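Local coordinates for protein amidase, hydantoinase/carbamoylase family (Burkholderia ambifaria, PDB 5TP4) that probably removes the carbamoyl group from N-carbamoyl-L-amino acids by hydrolysis, as a zinc-dependent amidase of the peptidase M20 family, at residues 67-72 against 185-190; 151-156 against 369-374; 226-231 against 321-326; 245-250 against 287-292. All blocks are in the same frame, centred on the assembly; numbering follows the deposited sequence.

Contact 1: 67-72 against 185-190; sequences VDAVGN and RAPGGA. With EDO (1,2-ethanediol), chain S.
Ala69 N donates to Arg185 O across 2.9 Å, the one direct hydrogen bond between 67-72 and 185-190, and at 134° it is clearly bent. Two waters add to it. The first gives a proton to Val67 O and takes one from Arg185 N; the second gives one to Asp68 OD2 at 2.7 Å and accepts from Gly188 N, so each ties one segment to the other.

The carboxylate of Asp68 is held chiefly by its own loop. CG sits between the backbone N and the carbonyl carbon (chi1 68°), which turns the acid back over the residues that follow. Asp68 OD1 accepts from Val70 N at 3.0 Å and from Asn72 N at 2.9 Å, the two donors arriving from opposite faces of the carboxylate plane. Asn72 ND2 meets the syn lone pair of Asp68 OD2. The bond from Val70 N makes an Asx turn, set within a type I beta turn from Asp68 to Gly71 that joins strand 64-67 to strand 73-77, a hairpin at the margin of the metal-binding domain's sheet.

Packing gathers on Pro187. Two pairs are apolar: Pro187 CD rests on Ala69 CB at 3.9 Å, and Pro187 CG on Val70 CG1 at 4.2 Å. Pro187 CB makes a van der Waals contact with Asp68 OD2 at 3.4 Å, the ring crossing the acid at about a right angle. Leu158 and Val151 also pack on the proline.

Over Asp68 CA lies one face of the Arg185 guanidinium. The group has Ser66 OG as a hydrogen-bond partner, while Arg185 NH2 stays 5.3 Å from Asp68 OD2. Ethanediol, probably from the crystallisation liquor, donates through O1 to Ala190 O and also bonds Glu130.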
loop_
_atom_site.group_PDB
_atom_site.type_symbol
_atom_site.label_atom_id
_atom_site.label_comp_id
_atom_site.label_asym_id
_atom_site.label_seq_id
_atom_site.Cartn_x
_atom_site.Cartn_y
_atom_site.Cartn_z
ATOM N N VAL B 67 10.255 -12.672 43.025
ATOM C CA VAL B 67 9.341 -12.551 41.892
ATOM C C VAL B 67 7.930 -12.849 42.369
ATOM O O VAL B 67 7.718 -13.625 43.311
ATOM C CB VAL B 67 9.690 -13.491 40.711
ATOM C CG1 VAL B 67 10.919 -12.989 39.953
ATOM C CG2 VAL B 67 9.902 -14.908 41.191
ATOM N N ASP B 68 6.953 -12.196 41.732
ATOM C CA ASP B 68 5.556 -12.518 41.999
ATOM C C ASP B 68 5.082 -13.582 41.015
ATOM O O ASP B 68 5.865 -14.112 40.217
ATOM C CB ASP B 68 4.686 -11.260 41.980
ATOM C CG ASP B 68 4.546 -10.620 40.593
ATOM O OD1 ASP B 68 4.857 -11.260 39.558
ATOM O OD2 ASP B 68 4.126 -9.442 40.565
ATOM N N ALA B 69 3.771 -13.882 41.053
ATOM C CA ALA B 69 3.190 -15.006 40.320
ATOM C C ALA B 69 3.166 -14.810 38.810
ATOM O O ALA B 69 2.858 -15.774 38.091
ATOM C CB ALA B 69 1.767 -15.296 40.822
ATOM N N VAL B 70 3.526 -13.628 38.304
ATOM C CA VAL B 70 3.669 -13.433 36.864
ATOM C C VAL B 70 5.110 -13.044 36.507
ATOM O O VAL B 70 5.396 -12.586 35.394
ATOM C CB VAL B 70 2.630 -12.421 36.334
ATOM C CG1 VAL B 70 2.996 -10.977 36.668
ATOM C CG2 VAL B 70 2.408 -12.594 34.827
ATOM N N GLY B 71 6.050 -13.281 37.421
ATOM C CA GLY B 71 7.447 -13.055 37.084
ATOM C C GLY B 71 7.936 -11.639 37.271
ATOM O O GLY B 71 9.103 -11.360 36.950
ATOM N N ASN B 72 7.097 -10.722 37.754
ATOM C CA ASN B 72 7.595 -9.367 37.999
ATOM C C ASN B 72 8.698 -9.468 39.042
ATOM O O ASN B 72 8.548 -10.183 40.037
ATOM C CB ASN B 72 6.491 -8.442 38.490
ATOM C CG ASN B 72 5.416 -8.162 37.437
ATOM O OD1 ASN B 72 5.711 -7.962 36.261
ATOM N ND2 ASN B 72 4.153 -8.112 37.880
ATOM N N ARG B 185 3.737 -15.391 45.205
ATOM C CA ARG B 185 3.003 -14.263 45.774
ATOM C C ARG B 185 2.083 -13.639 44.727
ATOM O O ARG B 185 2.508 -13.383 43.605
ATOM C CB ARG B 185 3.999 -13.220 46.290
ATOM C CG ARG B 185 3.380 -11.978 46.896
ATOM C CD ARG B 185 4.437 -11.011 47.450
ATOM N NE ARG B 185 5.114 -10.236 46.408
ATOM C CZ ARG B 185 6.392 -10.390 46.057
ATOM N NH1 ARG B 185 7.143 -11.297 46.666
ATOM N NH2 ARG B 185 6.924 -9.627 45.104
ATOM N N ALA B 186 0.819 -13.408 45.087
ATOM C CA ALA B 186 -0.100 -12.792 44.136
ATOM C C ALA B 186 0.405 -11.403 43.752
ATOM O O ALA B 186 0.849 -10.645 44.625
ATOM C CB ALA B 186 -1.501 -12.670 44.749
ATOM N N PRO B 187 0.354 -11.026 42.468
ATOM C CA PRO B 187 0.833 -9.689 42.087
ATOM C C PRO B 187 -0.041 -8.590 42.666
ATOM O O PRO B 187 -1.252 -8.743 42.830
ATOM C CB PRO B 187 0.767 -9.699 40.554
ATOM C CG PRO B 187 0.757 -11.182 40.182
ATOM C CD PRO B 187 -0.009 -11.838 41.293
ATOM N N GLY B 188 0.599 -7.481 43.003
ATOM C CA GLY B 188 -0.076 -6.326 43.561
ATOM C C GLY B 188 0.528 -5.928 44.886
ATOM O O GLY B 188 1.549 -6.463 45.330
ATOM N N GLY B 189 -0.109 -4.960 45.521
ATOM C CA GLY B 189 0.340 -4.518 46.822
ATOM C C GLY B 189 0.446 -3.011 46.877
ATOM O O GLY B 189 0.470 -2.352 45.827
ATOM N N ALA B 190 0.533 -2.471 48.092
ATOM C CA ALA B 190 0.509 -1.028 48.293
ATOM C C ALA B 190 1.781 -0.396 47.766
ATOM O O ALA B 190 2.878 -0.946 47.926
ATOM C CB ALA B 190 0.354 -0.697 49.774
HETATM C C1 EDO S . 3.963 -3.795 46.024
HETATM O O1 EDO S . 3.938 -3.792 47.456
HETATM C C2 EDO S . 5.398 -3.625 45.563
HETATM O O2 EDO S . 6.144 -4.776 45.986
HETATM O O HOH W 1 6.836 -14.973 45.326
HETATM O O HOH W 2 3.619 -7.969 42.776
#

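Contact 2: 151-156 against 369-374; sequences VFTGAL and ILLARR
Thr153 faces the end of helix 367-372 with its CB 3.8 Å from Arg374 CG, and the rest of its side chain divides from there. CG2, anti to the carbonyl carbon, runs in against the backbone of the other helix: it lies 3.6 Å from Leu370 O and also touches Leu371, approaching CD2 of that leucine at 4.1 Å. OG1 takes the other branch (chi1 64°), between the backbone N and the carbonyl carbon. A water sits 2.7 Å from this OG1 and donates to Leu370 O at 2.8 Å, bridging the hydroxyl to a carbonyl in the last turn of the opposite helix. OG1 is also hydrogen-bonded to Ser149 O in its own helix.

Each segment takes in the C-terminal part of a helix and the turn that follows. After Thr153 the chain turns off at Gly154, whose positive phi and two bonds back into the last turn make a Schellman motif. That turn brings Ala155 CB to 4.1 Å from Leu370 CD1.

Beyond the threonine, Leu371 CD1 meets the Phe152 ring obliquely at CE2, 4.0 Å away, the two side chains crossing at about a right angle. Trp134 packs edge-to-face with the same ring. The Arg374 chain bends at chi2 and chi3, and its NH1 lies 3.0 Å from Thr153 O, at an angle too poor for a hydrogen bond.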
loop_
_atom_site.group_PDB
_atom_site.type_symbol
_atom_site.label_atom_id
_atom_site.label_comp_id
_atom_site.label_asym_id
_atom_site.label_seq_id
_atom_site.Cartn_x
_atom_site.Cartn_y
_atom_site.Cartn_z
ATOM N N VAL B 151 -0.986 -6.815 34.997
ATOM C CA VAL B 151 -1.421 -7.784 36.009
ATOM C C VAL B 151 -1.256 -7.196 37.405
ATOM O O VAL B 151 -2.149 -7.312 38.249
ATOM C CB VAL B 151 -0.665 -9.123 35.859
ATOM C CG1 VAL B 151 -1.016 -10.093 37.015
ATOM C CG2 VAL B 151 -1.039 -9.778 34.531
ATOM N N PHE B 152 -0.128 -6.525 37.660
ATOM C CA PHE B 152 0.091 -5.878 38.956
ATOM C C PHE B 152 -1.026 -4.899 39.312
ATOM O O PHE B 152 -1.490 -4.859 40.471
ATOM C CB PHE B 152 1.443 -5.161 38.948
ATOM C CG PHE B 152 1.790 -4.514 40.257
ATOM C CD1 PHE B 152 2.498 -5.206 41.217
ATOM C CD2 PHE B 152 1.441 -3.176 40.502
ATOM C CE1 PHE B 152 2.838 -4.591 42.429
ATOM C CE2 PHE B 152 1.783 -2.562 41.712
ATOM C CZ PHE B 152 2.471 -3.267 42.660
ATOM N N THR B 153 -1.474 -4.091 38.346
ATOM C CA THR B 153 -2.501 -3.092 38.636
ATOM C C THR B 153 -3.923 -3.640 38.569
ATOM O O THR B 153 -4.863 -2.896 38.857
ATOM C CB THR B 153 -2.389 -1.889 37.681
ATOM O OG1 THR B 153 -2.639 -2.301 36.327
ATOM C CG2 THR B 153 -1.006 -1.256 37.789
ATOM N N GLY B 154 -4.113 -4.899 38.197
ATOM C CA GLY B 154 -5.444 -5.461 38.090
ATOM C C GLY B 154 -6.139 -5.211 36.761
ATOM O O GLY B 154 -7.310 -5.581 36.612
ATOM N N ALA B 155 -5.448 -4.602 35.791
ATOM C CA ALA B 155 -6.047 -4.326 34.491
ATOM C C ALA B 155 -6.158 -5.596 33.655
ATOM O O ALA B 155 -7.039 -5.697 32.790
ATOM C CB ALA B 155 -5.226 -3.245 33.770
ATOM N N LEU B 156 -5.300 -6.579 33.927
ATOM C CA LEU B 156 -5.288 -7.866 33.231
ATOM C C LEU B 156 -5.338 -8.953 34.297
ATOM O O LEU B 156 -4.429 -9.022 35.147
ATOM C CB LEU B 156 -4.036 -8.011 32.349
ATOM C CG LEU B 156 -3.859 -9.318 31.587
ATOM C CD1 LEU B 156 -4.994 -9.518 30.611
ATOM C CD2 LEU B 156 -2.518 -9.300 30.847
ATOM N N ILE B 369 2.544 3.986 32.387
ATOM C CA ILE B 369 1.172 4.290 31.957
ATOM C C ILE B 369 0.159 3.487 32.768
ATOM O O ILE B 369 -0.879 4.011 33.237
ATOM C CB ILE B 369 1.015 4.011 30.451
ATOM C CG1 ILE B 369 1.898 4.952 29.648
ATOM C CG2 ILE B 369 -0.474 4.156 30.062
ATOM C CD1 ILE B 369 1.566 6.422 29.832
ATOM N N LEU B 370 0.425 2.184 32.916
ATOM C CA LEU B 370 -0.461 1.321 33.692
ATOM C C LEU B 370 -0.428 1.694 35.166
ATOM O O LEU B 370 -1.475 1.727 35.824
ATOM C CB LEU B 370 -0.057 -0.145 33.522
ATOM C CG LEU B 370 -0.462 -0.912 32.253
ATOM C CD1 LEU B 370 -1.936 -1.232 32.242
ATOM C CD2 LEU B 370 -0.033 -0.175 30.939
ATOM N N LEU B 371 0.762 1.965 35.704
ATOM C CA LEU B 371 0.864 2.289 37.130
ATOM C C LEU B 371 0.124 3.578 37.457
ATOM O O LEU B 371 -0.509 3.686 38.516
ATOM C CB LEU B 371 2.324 2.414 37.566
ATOM C CG LEU B 371 3.001 1.122 38.058
ATOM C CD1 LEU B 371 2.464 0.626 39.419
ATOM C CD2 LEU B 371 2.889 -0.034 37.044
ATOM N N ALA B 372 0.180 4.565 36.553
ATOM C CA ALA B 372 -0.393 5.883 36.831
ATOM C C ALA B 372 -1.888 5.828 37.054
ATOM O O ALA B 372 -2.445 6.734 37.689
ATOM C CB ALA B 372 -0.107 6.847 35.679
ATOM N N ARG B 373 -2.550 4.796 36.541
ATOM C CA ARG B 373 -3.981 4.670 36.736
ATOM C C ARG B 373 -4.329 4.150 38.121
ATOM O O ARG B 373 -5.504 4.191 38.495
ATOM C CB ARG B 373 -4.570 3.776 35.655
ATOM C CG ARG B 373 -4.407 4.409 34.274
ATOM C CD ARG B 373 -4.767 3.435 33.146
ATOM N NE ARG B 373 -4.504 4.069 31.856
ATOM C CZ ARG B 373 -4.193 3.411 30.745
ATOM N NH1 ARG B 373 -4.125 2.077 30.755
ATOM N NH2 ARG B 373 -3.948 4.092 29.626
ATOM N N ARG B 374 -3.335 3.711 38.892
ATOM C CA ARG B 374 -3.593 3.120 40.200
ATOM C C ARG B 374 -2.799 3.807 41.304
ATOM O O ARG B 374 -3.252 3.822 42.449
ATOM C CB ARG B 374 -3.264 1.620 40.181
ATOM C CG ARG B 374 -4.359 0.733 39.585
ATOM C CD ARG B 374 -5.551 0.573 40.541
ATOM N NE ARG B 374 -5.168 -0.032 41.822
ATOM C CZ ARG B 374 -5.494 -1.266 42.217
ATOM N NH1 ARG B 374 -6.228 -2.058 41.442
ATOM N NH2 ARG B 374 -5.094 -1.708 43.406
HETATM O O HOH W 3 -3.620 0.054 35.330
#

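Contact 3: 226-231 against 321-326; sequences VRVTGV and RGVQVA
Strands 212-229 and 324-337 run antiparallel here, at the far end of the smaller alpha/beta domain that M20 enzymes carry beside the metal-binding one. Strand axes 226-229 and 324-326 come within 4.7 Å of each other. Two hydrogen-bonded pairs, Arg227 with Ala326 and Thr229 with Gln324, flank the non-hydrogen-bonded pair Val228 with Val325. All four N-H to O bonds are short and nearly straight, from 163° to 168°; the shortest is Thr229 N to Gln324 O at 2.8 Å.

Valines carry the face that looks to the helices. Val325 CG2, anti to its backbone N, lies 3.7 Å from Val226 CG1 and 4.0 Å from Val228 CG2, so one methyl serves two neighbours along the opposite strand. Val228 CG1 turns the other way and touches Val323 CG2 at 3.7 Å. Helix 300-321 packs on Val323 and Val325 through Ala318, while Ser250 of helix 246-262 touches Val228.

Arg227, Thr229, Gln324 and Ala326 occupy the other face. Arg227 extends away from strand 324-337 to a salt bridge with Asp288. Before the strand, Gly322 takes positive phi as helix 300-321 ends, and Val323 CB then sits 3.2 Å from Thr229 O.

The division is chemical as well as geometric: methyl groups meet the helices on one side, while Arg227, Thr229 and Gln324, with the small Ala326, lie on the more exposed other face.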
loop_
_atom_site.group_PDB
_atom_site.type_symbol
_atom_site.label_atom_id
_atom_site.label_comp_id
_atom_site.label_asym_id
_atom_site.label_seq_id
_atom_site.Cartn_x
_atom_site.Cartn_y
_atom_site.Cartn_z
ATOM N N VAL B 226 -9.821 3.447 7.336
ATOM C CA VAL B 226 -10.550 4.194 6.327
ATOM C C VAL B 226 -10.579 3.369 5.049
ATOM O O VAL B 226 -9.546 2.834 4.626
ATOM C CB VAL B 226 -9.916 5.571 6.063
ATOM C CG1 VAL B 226 -10.771 6.336 5.090
ATOM C CG2 VAL B 226 -9.758 6.360 7.364
ATOM N N ARG B 227 -11.748 3.305 4.416
ATOM C CA ARG B 227 -11.869 2.655 3.124
ATOM C C ARG B 227 -12.612 3.581 2.173
ATOM O O ARG B 227 -13.713 4.048 2.481
ATOM C CB ARG B 227 -12.575 1.312 3.254
ATOM C CG ARG B 227 -12.590 0.523 1.964
ATOM C CD ARG B 227 -12.938 -0.917 2.297
ATOM N NE ARG B 227 -12.776 -1.813 1.152
ATOM C CZ ARG B 227 -13.075 -3.107 1.197
ATOM N NH1 ARG B 227 -13.551 -3.628 2.325
ATOM N NH2 ARG B 227 -12.901 -3.874 0.126
ATOM N N VAL B 228 -12.016 3.844 1.015
ATOM C CA VAL B 228 -12.611 4.714 0.007
ATOM C C VAL B 228 -12.958 3.860 -1.202
ATOM O O VAL B 228 -12.115 3.100 -1.692
ATOM C CB VAL B 228 -11.652 5.853 -0.387
ATOM C CG1 VAL B 228 -12.343 6.820 -1.327
ATOM C CG2 VAL B 228 -11.158 6.579 0.869
ATOM N N THR B 229 -14.192 3.972 -1.675
ATOM C CA THR B 229 -14.679 3.153 -2.776
ATOM C C THR B 229 -14.999 4.040 -3.966
ATOM O O THR B 229 -15.730 5.027 -3.837
ATOM C CB THR B 229 -15.925 2.358 -2.364
ATOM O OG1 THR B 229 -15.626 1.594 -1.196
ATOM C CG2 THR B 229 -16.327 1.415 -3.465
ATOM N N GLY B 230 -14.464 3.680 -5.128
ATOM C CA GLY B 230 -14.796 4.373 -6.358
ATOM C C GLY B 230 -15.142 3.356 -7.424
ATOM O O GLY B 230 -15.792 2.352 -7.165
ATOM N N VAL B 231 -14.703 3.634 -8.645
ATOM C CA VAL B 231 -15.007 2.780 -9.786
ATOM C C VAL B 231 -13.684 2.448 -10.459
ATOM O O VAL B 231 -12.973 3.356 -10.911
ATOM C CB VAL B 231 -15.981 3.452 -10.760
ATOM C CG1 VAL B 231 -16.111 2.627 -12.053
ATOM C CG2 VAL B 231 -17.352 3.635 -10.074
ATOM N N ARG B 321 -16.180 14.237 -5.132
ATOM C CA ARG B 321 -15.501 13.386 -6.097
ATOM C C ARG B 321 -16.342 12.194 -6.539
ATOM O O ARG B 321 -15.869 11.399 -7.354
ATOM C CB ARG B 321 -14.171 12.892 -5.502
ATOM C CG ARG B 321 -13.153 14.003 -5.332
ATOM C CD ARG B 321 -11.916 13.560 -4.575
ATOM N NE ARG B 321 -10.932 14.622 -4.609
ATOM C CZ ARG B 321 -10.032 14.769 -5.586
ATOM N NH1 ARG B 321 -9.970 13.891 -6.586
ATOM N NH2 ARG B 321 -9.186 15.788 -5.551
ATOM N N GLY B 322 -17.548 12.035 -5.995
ATOM C CA GLY B 322 -18.397 10.912 -6.361
ATOM C C GLY B 322 -17.940 9.554 -5.870
ATOM O O GLY B 322 -18.245 8.538 -6.514
ATOM N N VAL B 323 -17.234 9.497 -4.730
ATOM C CA VAL B 323 -16.778 8.223 -4.174
ATOM C C VAL B 323 -17.469 8.045 -2.832
ATOM O O VAL B 323 -18.208 8.929 -2.388
ATOM C CB VAL B 323 -15.235 8.136 -4.029
ATOM C CG1 VAL B 323 -14.555 8.274 -5.401
ATOM C CG2 VAL B 323 -14.689 9.170 -3.063
ATOM N N GLN B 324 -17.262 6.897 -2.198
ATOM C CA GLN B 324 -17.825 6.607 -0.884
ATOM C C GLN B 324 -16.678 6.384 0.089
ATOM O O GLN B 324 -15.606 5.913 -0.298
ATOM C CB GLN B 324 -18.724 5.362 -0.896
ATOM C CG GLN B 324 -19.880 5.384 -1.919
ATOM C CD GLN B 324 -19.428 5.000 -3.340
ATOM O OE1 GLN B 324 -18.721 4.007 -3.538
ATOM N NE2 GLN B 324 -19.833 5.798 -4.328
ATOM N N VAL B 325 -16.900 6.730 1.356
ATOM C CA VAL B 325 -15.851 6.576 2.356
ATOM C C VAL B 325 -16.487 6.039 3.624
ATOM O O VAL B 325 -17.593 6.437 4.008
ATOM C CB VAL B 325 -15.062 7.884 2.608
ATOM C CG1 VAL B 325 -15.976 9.022 3.114
ATOM C CG2 VAL B 325 -13.883 7.618 3.571
ATOM N N ALA B 326 -15.814 5.075 4.233
ATOM C CA ALA B 326 -16.232 4.517 5.506
ATOM C C ALA B 326 -15.075 4.622 6.484
ATOM O O ALA B 326 -13.937 4.322 6.128
ATOM C CB ALA B 326 -16.660 3.067 5.339
#

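Contact 4: 245-250 against 287-292; sequences DAYFAS and GDVTFT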
loop_
_atom_site.group_PDB
_atom_site.type_symbol
_atom_site.label_atom_id
_atom_site.label_comp_id
_atom_site.label_asym_id
_atom_site.label_seq_id
_atom_site.Cartn_x
_atom_site.Cartn_y
_atom_site.Cartn_z
ATOM N N ASP B 245 -12.229 8.299 -8.853
ATOM C CA ASP B 245 -10.902 7.795 -8.534
ATOM C C ASP B 245 -10.723 7.789 -7.022
ATOM O O ASP B 245 -10.564 8.850 -6.413
ATOM C CB ASP B 245 -9.855 8.678 -9.216
ATOM C CG ASP B 245 -8.446 8.135 -9.079
ATOM O OD1 ASP B 245 -8.082 7.678 -7.984
ATOM O OD2 ASP B 245 -7.672 8.213 -10.056
ATOM N N ALA B 246 -10.741 6.593 -6.422
ATOM C CA ALA B 246 -10.617 6.476 -4.979
ATOM C C ALA B 246 -9.234 6.869 -4.476
ATOM O O ALA B 246 -9.094 7.165 -3.279
ATOM C CB ALA B 246 -10.949 5.050 -4.525
ATOM N N TYR B 247 -8.205 6.854 -5.338
ATOM C CA TYR B 247 -6.888 7.199 -4.818
ATOM C C TYR B 247 -6.679 8.702 -4.792
ATOM O O TYR B 247 -6.140 9.224 -3.810
ATOM C CB TYR B 247 -5.771 6.511 -5.610
ATOM C CG TYR B 247 -4.436 6.835 -4.975
ATOM C CD1 TYR B 247 -4.041 6.216 -3.781
ATOM C CD2 TYR B 247 -3.611 7.805 -5.523
ATOM C CE1 TYR B 247 -2.823 6.535 -3.178
ATOM C CE2 TYR B 247 -2.382 8.130 -4.926
ATOM C CZ TYR B 247 -2.012 7.502 -3.765
ATOM O OH TYR B 247 -0.808 7.820 -3.183
ATOM N N PHE B 248 -7.118 9.425 -5.829
ATOM C CA PHE B 248 -7.047 10.883 -5.740
ATOM C C PHE B 248 -7.916 11.372 -4.595
ATOM O O PHE B 248 -7.562 12.349 -3.926
ATOM C CB PHE B 248 -7.501 11.577 -7.039
ATOM C CG PHE B 248 -6.449 11.648 -8.130
ATOM C CD1 PHE B 248 -5.092 11.684 -7.840
ATOM C CD2 PHE B 248 -6.850 11.705 -9.468
ATOM C CE1 PHE B 248 -4.139 11.763 -8.885
ATOM C CE2 PHE B 248 -5.909 11.769 -10.504
ATOM C CZ PHE B 248 -4.559 11.797 -10.201
ATOM N N ALA B 249 -9.048 10.702 -4.357
ATOM C CA ALA B 249 -9.904 11.069 -3.226
ATOM C C ALA B 249 -9.182 10.844 -1.903
ATOM O O ALA B 249 -9.208 11.702 -1.008
ATOM C CB ALA B 249 -11.208 10.271 -3.264
ATOM N N SER B 250 -8.519 9.695 -1.769
ATOM C CA SER B 250 -7.792 9.389 -0.545
ATOM C C SER B 250 -6.675 10.373 -0.314
ATOM O O SER B 250 -6.331 10.684 0.833
ATOM C CB SER B 250 -7.213 7.973 -0.605
ATOM O OG SER B 250 -8.246 6.997 -0.569
ATOM N N GLY B 287 -10.355 1.708 -7.471
ATOM C CA GLY B 287 -11.731 1.648 -7.013
ATOM C C GLY B 287 -11.854 1.313 -5.537
ATOM O O GLY B 287 -12.961 1.352 -4.994
ATOM N N ASP B 288 -10.756 0.948 -4.881
ATOM C CA ASP B 288 -10.816 0.416 -3.515
ATOM C C ASP B 288 -9.491 0.755 -2.845
ATOM O O ASP B 288 -8.459 0.156 -3.177
ATOM C CB ASP B 288 -11.059 -1.104 -3.538
ATOM C CG ASP B 288 -11.295 -1.706 -2.164
ATOM O OD1 ASP B 288 -11.369 -0.966 -1.165
ATOM O OD2 ASP B 288 -11.406 -2.959 -2.088
ATOM N N VAL B 289 -9.508 1.730 -1.940
ATOM C CA VAL B 289 -8.299 2.204 -1.273
ATOM C C VAL B 289 -8.538 2.122 0.221
ATOM O O VAL B 289 -9.596 2.545 0.705
ATOM C CB VAL B 289 -7.948 3.651 -1.655
ATOM C CG1 VAL B 289 -6.694 4.090 -0.894
ATOM C CG2 VAL B 289 -7.740 3.786 -3.185
ATOM N N THR B 290 -7.576 1.572 0.949
ATOM C CA THR B 290 -7.650 1.538 2.407
ATOM C C THR B 290 -6.442 2.265 2.977
ATOM O O THR B 290 -5.346 2.199 2.423
ATOM C CB THR B 290 -7.698 0.104 2.967
ATOM O OG1 THR B 290 -6.551 -0.641 2.522
ATOM C CG2 THR B 290 -9.021 -0.610 2.564
ATOM N N PHE B 291 -6.642 2.974 4.083
ATOM C CA PHE B 291 -5.489 3.463 4.816
ATOM C C PHE B 291 -5.858 3.528 6.288
ATOM O O PHE B 291 -7.036 3.495 6.643
ATOM C CB PHE B 291 -5.020 4.817 4.286
ATOM C CG PHE B 291 -6.057 5.901 4.313
ATOM C CD1 PHE B 291 -6.938 6.069 3.252
ATOM C CD2 PHE B 291 -6.102 6.807 5.366
ATOM C CE1 PHE B 291 -7.870 7.118 3.259
ATOM C CE2 PHE B 291 -7.030 7.852 5.381
ATOM C CZ PHE B 291 -7.903 8.018 4.326
ATOM N N THR B 292 -4.840 3.584 7.144
ATOM C CA THR B 292 -5.058 3.681 8.583
ATOM C C THR B 292 -4.725 5.089 9.049
ATOM O O THR B 292 -3.932 5.804 8.427
ATOM C CB THR B 292 -4.214 2.673 9.383
ATOM O OG1 THR B 292 -2.812 2.931 9.183
ATOM C CG2 THR B 292 -4.549 1.251 8.963
#
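Val289 carries the tight part of this contact, its two methyls pressing on the side of helix 246-262 that carries Ala246 and Ser250. Here the helix packs on the sheet of the smaller alpha/beta domain, with Val289 and Phe291 on the helix-facing side of strand 288-297. Val289 CG2 lies 3.7 Å from Ala246 CB and 3.6 Å from Ala246 O, with Tyr247 CB a little further off. CG1, anti to the backbone N (chi1 179°), reaches Ser250 OG at 3.3 Å and lies at the edge of the Tyr247 ring. That hydroxyl donates to Ala246 O at 2.8 Å, so the carbonyl accepts from both OG and N of Ser250. Phe291 CE1 comes to 3.8 Å from the same OG.

Contact thins on the partly exposed side, at Gly287 and Asp288. Ala246 CB lies 4.0 Å from Gly287 C, and Asp288 turns away, its carboxylate pairing with Arg227. The helix start, by contrast, is buried: Asp245 OD1, the N-cap, accepts from Tyr247 N and Phe248 N, and both aromatic residues pack against the second subunit.

No hydrogen bond joins helix to strand; they meet by van der Waals packing of methyls and a ring on alanine, serine and helix carbonyl atoms, and the buried serine hydroxyl is satisfied within its own helix.

Overall arrangement
From the N terminus, the hairpin turn at 67-72 waits for 185-190 to close contact 1. Inside that loop lies 151-156, whose partner 369-374 comes much later, so contacts 1 and 2 cross; they also touch, Gly188 and Gly189 packing against the Phe152 ring. Both belong to the metal-binding domain. The loop closed by contact 2 holds contact 3 (226-231 with 321-326), and contact 4 (245-250 with 287-292) nests inside that. These last two, with centres about 7 Å apart, share a sheet: strand 212-229 lies between 288-297 and 324-337, and helix 246-262 packs on it. Some 39 Å separates the centres of contacts 2 and 4.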